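Local coordinates for protein peptidase (PDB 5LOX) that is a proteasome-related subunit of the Ntn-hydrolase clan that assembles helically into the Anbu complex and probably acts as a peptidase, at residues Ala53-Arg65 / Leu85-Asp97. The protein carries 3 engineered substitutions. Residues are numbered along the deposited sequence; the frame is centred on the assembly and turned at random.
Sequences ATSQSVINLLQQR and LVAETTREVMARD. Engineered in segment 85-97: Met94 (natural residue Leu).
Val58, Thr89 and Val93 interlock as knobs into holes between segments 53-65 and 85-97 of helices 52-66 and 79-97. This is the helix pair that packs on one sheet of the αββα sandwich of proteasome-like Ntn hydrolases. The segment axes approach to 9.2 Å and run at 123° to each other. Val58 sits among Val86, Thr89, Thr90 and Val93. Its CG2, beside the backbone N, lies 3.7 Å from Thr90 CA, close against the opposite backbone. In return, Val93 enters between Thr54, Ser57, Val58 and Leu61. Its two methyls divide the work: CG1 meets Ser57 CB at 3.8 Å, while CG2 turns to Val58 CG2 and Leu61 CD1. Thr89 fills the third hole, among Val58, Leu61, Leu62 and Arg65. With CG2 anti to the backbone N, the Thr89 methyl reaches Leu61 CB, and the two side chains slide past each other in opposite directions. Thr89 OG1 lies 3.7 Å from Leu62 CD2. The Leu62 and Val86 side chains cross at about a right angle, with Leu62 CD1 against Val86 CG2. The selenium of the engineered selenomethionine Met94 touches Thr54 CG2 at the other end.

At the Arg65 end of helix 52-66, Arg65 and Glu92 arrive from opposite directions as extended chains. Leu61 CB covers one guanidinium face. The guanidinium and carboxylate planes are only 3° apart. Both oxygens use syn lone pairs in this end-on salt bridge: Arg65 NH1 reaches Glu92 OE1 at 3.0 Å, and Arg65 NH2 reaches Glu92 OE2 at 2.9 Å.

Further out, Val58 and Thr90 also pack on Phe111 of strand 109-117. Ser57 OG and Arg96 NH2 each hydrogen-bond Tyr80 OH of the second subunit, so this flank of the pair borders that subunit. Thr89 OG1 donates to Leu85 O, and Thr90 OG1 to Val86 O at 2.9 Å, which ties both hydroxyls to their own helix.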
# COMPACT_ATOMS: atom_id res chain seq x y z
N ALA A 53 -47.77 -35.07 -80.77
CA ALA A 53 -49.21 -34.77 -80.74
C ALA A 53 -49.68 -34.23 -82.08
O ALA A 53 -50.73 -34.58 -82.57
CB ALA A 53 -49.53 -33.76 -79.64
N THR A 54 -48.88 -33.35 -82.66
CA THR A 54 -49.27 -32.69 -83.88
C THR A 54 -49.23 -33.70 -85.00
O THR A 54 -50.18 -33.84 -85.71
CB THR A 54 -48.33 -31.51 -84.18
OG1 THR A 54 -48.33 -30.61 -83.07
CG2 THR A 54 -48.80 -30.78 -85.42
N SER A 55 -48.12 -34.40 -85.15
CA SER A 55 -47.99 -35.31 -86.26
C SER A 55 -49.00 -36.45 -86.16
O SER A 55 -49.57 -36.86 -87.14
CB SER A 55 -46.61 -35.88 -86.33
OG SER A 55 -46.53 -36.94 -85.39
N GLN A 56 -49.26 -36.94 -84.96
CA GLN A 56 -50.30 -37.95 -84.81
C GLN A 56 -51.66 -37.43 -85.25
O GLN A 56 -52.39 -38.11 -85.93
CB GLN A 56 -50.44 -38.38 -83.37
CG GLN A 56 -49.66 -39.61 -83.06
CD GLN A 56 -50.09 -40.21 -81.74
OE1 GLN A 56 -50.65 -39.52 -80.87
NE2 GLN A 56 -49.71 -41.45 -81.53
N SER A 57 -52.02 -36.24 -84.81
CA SER A 57 -53.30 -35.69 -85.22
C SER A 57 -53.38 -35.60 -86.75
O SER A 57 -54.42 -35.86 -87.32
CB SER A 57 -53.55 -34.34 -84.53
OG SER A 57 -53.98 -34.58 -83.21
N VAL A 58 -52.30 -35.18 -87.39
CA VAL A 58 -52.33 -35.00 -88.83
C VAL A 58 -52.57 -36.33 -89.49
O VAL A 58 -53.45 -36.46 -90.30
CB VAL A 58 -51.02 -34.40 -89.33
CG1 VAL A 58 -50.88 -34.60 -90.82
CG2 VAL A 58 -50.95 -32.92 -88.98
N ILE A 59 -51.81 -37.33 -89.08
CA ILE A 59 -51.95 -38.68 -89.66
C ILE A 59 -53.35 -39.27 -89.40
O ILE A 59 -53.98 -39.82 -90.27
CB ILE A 59 -50.94 -39.61 -89.03
CG1 ILE A 59 -49.55 -39.18 -89.45
CG2 ILE A 59 -51.22 -41.03 -89.43
CD1 ILE A 59 -49.13 -39.63 -90.83
N ASN A 60 -53.83 -39.09 -88.19
CA ASN A 60 -55.14 -39.56 -87.84
C ASN A 60 -56.23 -38.96 -88.70
O ASN A 60 -57.14 -39.64 -89.11
CB ASN A 60 -55.42 -39.30 -86.37
CG ASN A 60 -55.59 -40.62 -85.58
OD1 ASN A 60 -54.64 -41.07 -84.97
ND2 ASN A 60 -56.79 -41.26 -85.61
N LEU A 61 -56.15 -37.66 -88.95
CA LEU A 61 -57.19 -37.03 -89.75
C LEU A 61 -57.11 -37.54 -91.18
O LEU A 61 -58.12 -37.70 -91.83
CB LEU A 61 -57.07 -35.49 -89.70
CG LEU A 61 -57.32 -34.80 -88.35
CD1 LEU A 61 -57.26 -33.31 -88.56
CD2 LEU A 61 -58.63 -35.19 -87.67
N LEU A 62 -55.90 -37.71 -91.69
CA LEU A 62 -55.73 -38.18 -93.05
C LEU A 62 -56.35 -39.55 -93.20
O LEU A 62 -56.99 -39.82 -94.21
CB LEU A 62 -54.26 -38.23 -93.44
CG LEU A 62 -53.57 -36.88 -93.64
CD1 LEU A 62 -52.08 -37.08 -93.75
CD2 LEU A 62 -54.08 -36.14 -94.86
N GLN A 63 -56.22 -40.40 -92.19
CA GLN A 63 -56.85 -41.74 -92.20
C GLN A 63 -58.38 -41.66 -92.12
O GLN A 63 -59.03 -42.21 -92.96
CB GLN A 63 -56.33 -42.60 -91.08
CG GLN A 63 -54.94 -43.17 -91.34
CD GLN A 63 -54.22 -43.65 -90.08
OE1 GLN A 63 -54.67 -43.41 -88.95
NE2 GLN A 63 -53.07 -44.27 -90.26
N GLN A 64 -58.92 -40.93 -91.15
CA GLN A 64 -60.36 -40.75 -91.06
C GLN A 64 -60.95 -40.24 -92.38
O GLN A 64 -61.99 -40.73 -92.84
CB GLN A 64 -60.73 -39.78 -89.94
CG GLN A 64 -60.53 -40.33 -88.54
CD GLN A 64 -60.87 -39.32 -87.43
OE1 GLN A 64 -61.96 -38.77 -87.38
NE2 GLN A 64 -59.90 -39.07 -86.54
N ARG A 65 -60.31 -39.25 -92.98
CA ARG A 65 -60.85 -38.60 -94.19
C ARG A 65 -60.76 -39.44 -95.47
O ARG A 65 -61.45 -39.15 -96.46
CB ARG A 65 -60.17 -37.25 -94.42
CG ARG A 65 -60.81 -36.16 -93.58
CD ARG A 65 -59.91 -34.96 -93.43
NE ARG A 65 -60.27 -34.21 -92.24
CZ ARG A 65 -59.68 -33.09 -91.85
NH1 ARG A 65 -58.68 -32.56 -92.56
NH2 ARG A 65 -60.07 -32.50 -90.75
N LEU A 85 -51.94 -31.42 -99.46
CA LEU A 85 -53.04 -31.80 -98.58
C LEU A 85 -52.54 -32.08 -97.18
O LEU A 85 -53.14 -31.64 -96.21
CB LEU A 85 -53.78 -33.01 -99.12
CG LEU A 85 -54.90 -33.49 -98.18
CD1 LEU A 85 -55.98 -32.44 -97.99
CD2 LEU A 85 -55.51 -34.79 -98.72
N VAL A 86 -51.41 -32.76 -97.08
CA VAL A 86 -50.80 -32.98 -95.79
C VAL A 86 -50.54 -31.64 -95.11
O VAL A 86 -50.91 -31.43 -93.97
CB VAL A 86 -49.50 -33.79 -95.92
CG1 VAL A 86 -48.79 -33.88 -94.57
CG2 VAL A 86 -49.80 -35.17 -96.43
N ALA A 87 -49.88 -30.73 -95.83
CA ALA A 87 -49.58 -29.40 -95.30
C ALA A 87 -50.85 -28.68 -94.85
O ALA A 87 -50.91 -28.13 -93.76
CB ALA A 87 -48.84 -28.59 -96.36
N GLU A 88 -51.83 -28.66 -95.74
CA GLU A 88 -53.15 -28.09 -95.45
C GLU A 88 -53.68 -28.63 -94.13
O GLU A 88 -54.15 -27.90 -93.28
CB GLU A 88 -54.08 -28.40 -96.66
CG GLU A 88 -55.58 -28.34 -96.43
CD GLU A 88 -56.12 -26.93 -96.40
OE1 GLU A 88 -55.31 -25.97 -96.21
OE2 GLU A 88 -57.35 -26.77 -96.56
N THR A 89 -53.58 -29.94 -93.96
CA THR A 89 -54.08 -30.62 -92.74
C THR A 89 -53.28 -30.21 -91.51
O THR A 89 -53.84 -29.94 -90.47
CB THR A 89 -53.97 -32.15 -92.87
OG1 THR A 89 -54.44 -32.56 -94.16
CG2 THR A 89 -54.77 -32.82 -91.80
N THR A 90 -51.96 -30.11 -91.66
CA THR A 90 -51.11 -29.63 -90.59
C THR A 90 -51.59 -28.26 -90.11
O THR A 90 -51.77 -28.06 -88.93
CB THR A 90 -49.63 -29.54 -91.05
OG1 THR A 90 -49.23 -30.78 -91.66
CG2 THR A 90 -48.75 -29.28 -89.89
N ARG A 91 -51.79 -27.30 -91.04
CA ARG A 91 -52.25 -25.95 -90.68
C ARG A 91 -53.48 -26.03 -89.81
O ARG A 91 -53.63 -25.30 -88.84
CB ARG A 91 -52.56 -25.13 -91.94
CG ARG A 91 -51.36 -24.52 -92.63
CD ARG A 91 -51.76 -23.55 -93.75
NE ARG A 91 -52.19 -24.22 -94.98
CZ ARG A 91 -51.37 -24.71 -95.91
NH1 ARG A 91 -51.88 -25.28 -97.00
NH2 ARG A 91 -50.03 -24.66 -95.78
N GLU A 92 -54.39 -26.88 -90.22
CA GLU A 92 -55.65 -27.03 -89.54
C GLU A 92 -55.46 -27.49 -88.10
O GLU A 92 -56.10 -26.99 -87.19
CB GLU A 92 -56.52 -28.03 -90.30
CG GLU A 92 -57.94 -28.13 -89.79
CD GLU A 92 -58.63 -29.38 -90.28
OE1 GLU A 92 -58.26 -29.86 -91.38
OE2 GLU A 92 -59.55 -29.85 -89.57
N VAL A 93 -54.55 -28.43 -87.90
CA VAL A 93 -54.26 -28.95 -86.56
C VAL A 93 -53.59 -27.90 -85.65
O VAL A 93 -53.93 -27.78 -84.48
CB VAL A 93 -53.35 -30.19 -86.63
CG1 VAL A 93 -52.99 -30.67 -85.23
CG2 VAL A 93 -54.01 -31.31 -87.40
N MSE A 94 -52.66 -27.14 -86.22
CA MSE A 94 -51.97 -26.06 -85.49
C MSE A 94 -52.94 -25.00 -85.03
O MSE A 94 -52.75 -24.39 -83.97
CB MSE A 94 -50.96 -25.35 -86.40
CG MSE A 94 -49.92 -26.25 -87.04
SE MSE A 94 -48.55 -26.63 -85.73
CE MSE A 94 -47.21 -26.97 -87.14
N ALA A 95 -53.90 -24.67 -85.89
CA ALA A 95 -54.90 -23.64 -85.60
C ALA A 95 -55.71 -24.00 -84.37
O ALA A 95 -55.96 -23.15 -83.51
CB ALA A 95 -55.80 -23.44 -86.80
N ARG A 96 -56.10 -25.26 -84.26
CA ARG A 96 -56.98 -25.72 -83.18
C ARG A 96 -56.29 -25.80 -81.80
O ARG A 96 -56.84 -25.31 -80.80
CB ARG A 96 -57.60 -27.06 -83.59
CG ARG A 96 -58.45 -27.75 -82.52
CD ARG A 96 -57.81 -29.05 -82.07
NE ARG A 96 -57.88 -30.07 -83.10
CZ ARG A 96 -57.10 -31.15 -83.17
NH1 ARG A 96 -56.16 -31.39 -82.27
NH2 ARG A 96 -57.25 -32.00 -84.17
N ASP A 97 -55.07 -26.36 -81.76
CA ASP A 97 -54.31 -26.60 -80.50
C ASP A 97 -53.62 -25.35 -79.93
O ASP A 97 -53.37 -25.25 -78.74
CB ASP A 97 -53.24 -27.68 -80.72
CG ASP A 97 -53.82 -29.10 -80.83
OD1 ASP A 97 -54.88 -29.38 -80.24
OD2 ASP A 97 -53.19 -29.94 -81.50